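Carbohydrate binding module (Uncultured bacterium, PDB 2W3J) is a calcium-containing family 35 carbohydrate binding module that probably recognises uronic acid sugars. Local coordinates at residues 16-21 / 26-31; 41-46 / 119-124. All blocks are in the same frame, centred on the assembly; numbering follows the deposited sequence. Where two conformers were deposited one is given.

Contact 1. Residues 16-21 / 26-31; sequences GVIDNK and TGTGFI. With CA (calcium ion), chain C.
The carbonyl oxygen of Phe30 is gripped twice by the facing strand: Asp19 N donates a hydrogen bond to Phe30 O at 2.9 Å, N-H...O 163°, and the Ile18 CA-H leans on the same oxygen from 3.4 Å. The return bond, Phe30 N to Asp19 O, also 2.9 Å, bends to 146° at the hydrogen. Together the two bonds make Asp19 and Phe30 the hydrogen-bonded pair of a short antiparallel hairpin, strands 17-19 and 30-32, whose second strand follows directly on a calcium-binding turn. Asp19 O does a second job, lying 3.4 Å from the plane of the Phe30 ring and displaced toward its rim. Phe30 CG sits between its own backbone N and carbonyl carbon (chi1 49°), which brings the ring against Asp19 O and the start of the following loop, where Lys21 N and Asn20 CA approach obliquely; Trp92 meets this ring edge-to-face. Across the next pair, on the other side of the hairpin, Ile18 CG1 touches Ile31 CD1 at 3.5 Å, two branched side chains meeting at a slant, with Phe11 and Glu6 also against Ile31. Gly29 CA passes 3.2 Å from Asp19 O, so close that a CB there would clash with it, and its backbone angles alone would bar a side chain. Gly29 closes a type II' turn begun at Thr26. The turn points two carbonyls at one calcium ion, Thr26 O and Gly29 O each 2.4 Å from the metal, while Glu5, Glu6 and Asp122 complete the site and Thr28 OG1 hydrogen-bonds to Glu6.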
loop_
_atom_site.group_PDB
_atom_site.type_symbol
_atom_site.label_atom_id
_atom_site.label_comp_id
_atom_site.label_asym_id
_atom_site.label_seq_id
_atom_site.Cartn_x
_atom_site.Cartn_y
_atom_site.Cartn_z
ATOM N N GLY A 16 2.995 12.907 -2.563
ATOM C CA GLY A 16 4.137 13.126 -1.664
ATOM C C GLY A 16 5.459 12.718 -2.286
ATOM O O GLY A 16 5.708 12.982 -3.463
ATOM N N VAL A 17 6.331 12.108 -1.485
ATOM C CA VAL A 17 7.693 11.825 -1.917
ATOM C C VAL A 17 8.071 10.396 -1.548
ATOM O O VAL A 17 7.373 9.715 -0.758
ATOM C CB VAL A 17 8.713 12.791 -1.229
ATOM C CG1 VAL A 17 8.335 14.247 -1.507
ATOM C CG2 VAL A 17 8.791 12.531 0.255
ATOM N N ILE A 18 9.192 9.941 -2.095
ATOM C CA ILE A 18 9.781 8.703 -1.653
ATOM C C ILE A 18 10.907 9.135 -0.710
ATOM O O ILE A 18 11.603 10.134 -0.973
ATOM C CB ILE A 18 10.321 7.920 -2.858
ATOM C CG1 ILE A 18 9.136 7.517 -3.780
ATOM C CG2 ILE A 18 11.190 6.721 -2.440
ATOM C CD1 ILE A 18 9.564 6.995 -5.103
ATOM N N ASP A 19 11.087 8.390 0.371
ATOM C CA ASP A 19 12.103 8.779 1.359
ATOM C C ASP A 19 12.697 7.559 2.022
ATOM O O ASP A 19 12.231 6.441 1.820
ATOM C CB ASP A 19 11.526 9.728 2.395
ATOM C CG ASP A 19 12.625 10.587 3.087
ATOM O OD1 ASP A 19 13.846 10.275 2.997
ATOM O OD2 ASP A 19 12.234 11.538 3.746
ATOM N N ASN A 20 13.765 7.752 2.801
ATOM C CA ASN A 20 14.406 6.633 3.451
ATOM C C ASN A 20 14.825 7.031 4.882
ATOM O O ASN A 20 15.662 6.327 5.497
ATOM C CB ASN A 20 15.636 6.143 2.671
ATOM C CG ASN A 20 16.640 7.260 2.415
ATOM O OD1 ASN A 20 16.549 8.324 3.041
ATOM N ND2 ASN A 20 17.575 7.053 1.472
ATOM N N LYS A 21 14.213 8.091 5.403
ATOM C CA LYS A 21 14.738 8.712 6.639
ATOM C C LYS A 21 14.600 7.833 7.884
ATOM O O LYS A 21 15.474 7.859 8.764
ATOM C CB LYS A 21 14.216 10.134 6.857
ATOM C CG LYS A 21 12.814 10.249 7.366
ATOM C CD LYS A 21 12.428 11.706 7.596
ATOM C CE LYS A 21 10.926 11.861 7.447
ATOM N NZ LYS A 21 10.489 13.255 7.266
ATOM N N THR A 26 12.204 -1.856 3.422
ATOM C CA THR A 26 12.748 -2.768 2.432
ATOM C C THR A 26 12.816 -2.042 1.084
ATOM O O THR A 26 12.261 -0.955 0.920
ATOM C CB THR A 26 11.906 -4.035 2.305
ATOM O OG1 THR A 26 10.567 -3.678 1.956
ATOM C CG2 THR A 26 11.894 -4.816 3.622
ATOM N N GLY A 27 13.537 -2.597 0.115
ATOM C CA GLY A 27 13.748 -1.859 -1.119
ATOM C C GLY A 27 14.540 -0.595 -0.847
ATOM O O GLY A 27 15.404 -0.577 0.052
ATOM N N THR A 28 14.260 0.459 -1.606
ATOM C CA THR A 28 15.022 1.715 -1.542
ATOM C C THR A 28 14.522 2.674 -0.455
ATOM O O THR A 28 15.185 3.675 -0.127
ATOM C CB THR A 28 14.944 2.515 -2.918
ATOM O OG1 THR A 28 13.606 3.036 -3.130
ATOM C CG2 THR A 28 15.321 1.668 -4.062
ATOM N N GLY A 29 13.325 2.421 0.075
ATOM C CA GLY A 29 12.733 3.450 0.931
ATOM C C GLY A 29 11.264 3.193 1.105
ATOM O O GLY A 29 10.844 2.047 1.122
ATOM N N PHE A 30 10.488 4.255 1.218
ATOM C CA PHE A 30 9.056 4.094 1.451
ATOM C C PHE A 30 8.390 5.347 0.941
ATOM O O PHE A 30 9.074 6.335 0.614
ATOM C CB PHE A 30 8.770 3.958 2.960
ATOM C CG PHE A 30 9.441 5.007 3.813
ATOM C CD1 PHE A 30 8.834 6.245 4.043
ATOM C CD2 PHE A 30 10.682 4.751 4.397
ATOM C CE1 PHE A 30 9.445 7.238 4.833
ATOM C CE2 PHE A 30 11.279 5.742 5.224
ATOM C CZ PHE A 30 10.656 6.972 5.427
ATOM N N ILE A 31 7.057 5.306 0.854
ATOM C CA ILE A 31 6.288 6.480 0.445
ATOM C C ILE A 31 5.930 7.354 1.655
ATOM O O ILE A 31 5.412 6.875 2.637
ATOM C CB ILE A 31 4.989 6.069 -0.261
ATOM C CG1 ILE A 31 5.302 5.224 -1.514
ATOM C CG2 ILE A 31 4.149 7.305 -0.613
ATOM C CD1 ILE A 31 6.335 5.818 -2.464
HETATM CA CA CA C . 10.027 -0.120 0.560
#

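Contact 2. Residues 41-46 / 119-124; sequences IVWSLS and ANIDSI. With CA (calcium ion), chain C.
Ile124 sets its CG2 methyl over the face of the Trp43 indole, a CH-pi contact 3.6 Å from the centroid of the five-membered ring and 16° off the ring normal. This is packing between the two sheets of a beta-sandwich: strands 40-47 and 120-126 belong to opposite sheets, their local axes 10.0 Å apart, and no hydrogen bond joins them. The indole is clasped from both faces, because Ile41 CG2, two residues back on Trp43's own strand, covers the other face near the rim. A third isoleucine comes from the side: Ile121 CG2 lies at the ring edge, close to its plane, 4.2 Å from Trp43 CZ2. Ile41 runs out extended (chi2 171°), and that carries its CD1 past the indole to press on Ile121 CG1 at 3.5 Å, a tight carbon pair. With an alanine at Trp43 the ring between the Ile124 and Ile41 methyls is gone, which would probably open a gap between the sheets and leave Ile121 CG2 without its edge partner. Ile121 and Ile124 can both face inward, although three residues apart, because Asp122 and Ser123 form a classic beta bulge opposite Arg58. Asp122, on the bulge, turns away from the indole, its OD2 in a salt bridge with Arg58 and its O and OD1 each 2.4 Å from the calcium ion.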
loop_
_atom_site.group_PDB
_atom_site.type_symbol
_atom_site.label_atom_id
_atom_site.label_comp_id
_atom_site.label_asym_id
_atom_site.label_seq_id
_atom_site.Cartn_x
_atom_site.Cartn_y
_atom_site.Cartn_z
ATOM N N ILE A 41 -1.583 6.065 -3.136
ATOM C CA ILE A 41 -0.544 5.287 -3.793
ATOM C C ILE A 41 -1.300 4.317 -4.701
ATOM O O ILE A 41 -2.379 3.822 -4.318
ATOM C CB ILE A 41 0.235 4.473 -2.785
ATOM C CG1 ILE A 41 0.971 5.395 -1.827
ATOM C CG2 ILE A 41 1.244 3.580 -3.545
ATOM C CD1 ILE A 41 1.610 4.609 -0.613
ATOM N N VAL A 42 -0.754 4.079 -5.894
ATOM C CA VAL A 42 -1.390 3.187 -6.876
ATOM C C VAL A 42 -0.394 2.141 -7.340
ATOM O O VAL A 42 0.755 2.467 -7.670
ATOM C CB VAL A 42 -1.852 3.988 -8.114
ATOM C CG1 VAL A 42 -2.472 3.057 -9.163
ATOM C CG2 VAL A 42 -2.877 5.072 -7.683
ATOM N N TRP A 43 -0.861 0.893 -7.400
ATOM C CA TRP A 43 -0.077 -0.237 -7.894
ATOM C C TRP A 43 -0.846 -0.941 -9.017
ATOM O O TRP A 43 -2.075 -0.750 -9.156
ATOM C CB TRP A 43 0.106 -1.262 -6.793
ATOM C CG TRP A 43 0.917 -0.802 -5.572
ATOM C CD1 TRP A 43 2.282 -0.857 -5.423
ATOM C CD2 TRP A 43 0.390 -0.290 -4.346
ATOM N NE1 TRP A 43 2.627 -0.423 -4.146
ATOM C CE2 TRP A 43 1.486 -0.075 -3.473
ATOM C CE3 TRP A 43 -0.908 -0.033 -3.881
ATOM C CZ2 TRP A 43 1.324 0.407 -2.178
ATOM C CZ3 TRP A 43 -1.067 0.455 -2.580
ATOM C CH2 TRP A 43 0.049 0.679 -1.750
ATOM N N SER A 44 -0.127 -1.747 -9.805
ATOM C CA SER A 44 -0.767 -2.522 -10.898
ATOM C C SER A 44 -0.202 -3.937 -10.836
ATOM O O SER A 44 1.020 -4.117 -10.774
ATOM C CB SER A 44 -0.419 -1.902 -12.252
ATOM O OG SER A 44 -1.037 -2.599 -13.360
ATOM N N LEU A 45 -1.086 -4.933 -10.838
ATOM C CA LEU A 45 -0.659 -6.325 -10.774
ATOM C C LEU A 45 -1.461 -7.192 -11.720
ATOM O O LEU A 45 -2.549 -6.813 -12.149
ATOM C CB LEU A 45 -0.797 -6.884 -9.352
ATOM C CG LEU A 45 -2.139 -7.211 -8.686
ATOM C CD1 LEU A 45 -2.862 -8.415 -9.302
ATOM C CD2 LEU A 45 -1.913 -7.458 -7.206
ATOM N N SER A 46 -0.928 -8.371 -12.008
ATOM C CA SER A 46 -1.669 -9.368 -12.779
ATOM C C SER A 46 -1.919 -10.570 -11.905
ATOM O O SER A 46 -1.042 -10.971 -11.132
ATOM C CB SER A 46 -0.868 -9.810 -14.005
ATOM O OG SER A 46 -0.633 -8.721 -14.867
ATOM N N ALA A 119 -0.003 6.642 6.429
ATOM C CA ALA A 119 1.205 6.169 7.111
ATOM C C ALA A 119 2.314 6.067 6.057
ATOM O O ALA A 119 2.058 6.082 4.844
ATOM C CB ALA A 119 0.961 4.811 7.732
ATOM N N ASN A 120 3.557 5.968 6.508
ATOM C CA ASN A 120 4.657 5.777 5.557
ATOM C C ASN A 120 4.539 4.350 5.054
ATOM O O ASN A 120 4.581 3.421 5.838
ATOM C CB ASN A 120 6.004 5.982 6.259
ATOM C CG ASN A 120 6.224 7.428 6.646
ATOM O OD1 ASN A 120 5.617 8.342 6.066
ATOM N ND2 ASN A 120 7.158 7.658 7.580
ATOM N N ILE A 121 4.416 4.182 3.742
ATOM C CA ILE A 121 4.120 2.828 3.205
ATOM C C ILE A 121 5.381 2.207 2.606
ATOM O O ILE A 121 5.941 2.735 1.636
ATOM C CB ILE A 121 3.038 2.876 2.139
ATOM C CG1 ILE A 121 1.770 3.581 2.685
ATOM C CG2 ILE A 121 2.741 1.408 1.632
ATOM C CD1 ILE A 121 1.204 2.885 3.937
ATOM N N ASP A 122 5.851 1.133 3.233
ATOM C CA ASP A 122 7.100 0.469 2.814
ATOM C C ASP A 122 6.849 -0.404 1.576
ATOM O O ASP A 122 7.629 -0.412 0.621
ATOM C CB ASP A 122 7.599 -0.405 3.964
ATOM C CG ASP A 122 8.859 -1.149 3.610
ATOM O OD1 ASP A 122 9.698 -0.555 2.877
ATOM O OD2 ASP A 122 8.992 -2.291 4.086
ATOM N N SER A 123 5.767 -1.159 1.617
ATOM C CA SER A 123 5.513 -2.126 0.549
ATOM C C SER A 123 4.110 -2.685 0.692
ATOM O O SER A 123 3.462 -2.562 1.742
ATOM C CB SER A 123 6.507 -3.299 0.695
ATOM O OG SER A 123 6.357 -3.939 1.988
ATOM N N ILE A 124 3.648 -3.319 -0.373
ATOM C CA ILE A 124 2.477 -4.175 -0.282
ATOM C C ILE A 124 2.860 -5.558 -0.844
ATOM O O ILE A 124 3.556 -5.642 -1.845
ATOM C CB ILE A 124 1.208 -3.574 -0.954
ATOM C CG1 ILE A 124 -0.002 -4.445 -0.633
ATOM C CG2 ILE A 124 1.324 -3.362 -2.480
ATOM C CD1 ILE A 124 -1.281 -3.807 -1.140
HETATM CA CA CA C . 10.027 -0.120 0.560
#

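The two contacts, centred about 12 Å apart, meet along the 119-124 segment, which turns Ile121 and Ile124 inward to contact 2 and offers backbone and carboxylate to contact 1. Ile31 N probably hydrogen-bonds to Ile121 O at 2.9 Å, tying the hairpin to the start of strand 120-126. At the other end of segment 26-31, Thr26 N lies 2.9 Å from Asp122 OD1, a probable hydrogen bond to an oxygen that also ligates the calcium. Contact 1 supplies two carbonyls to that metal and contact 2 both Asp122 ligands, so the ion is shared. A second calcium ion, bound by Asp32 and Thr33, lies about 7 Å from the Val17 side chain.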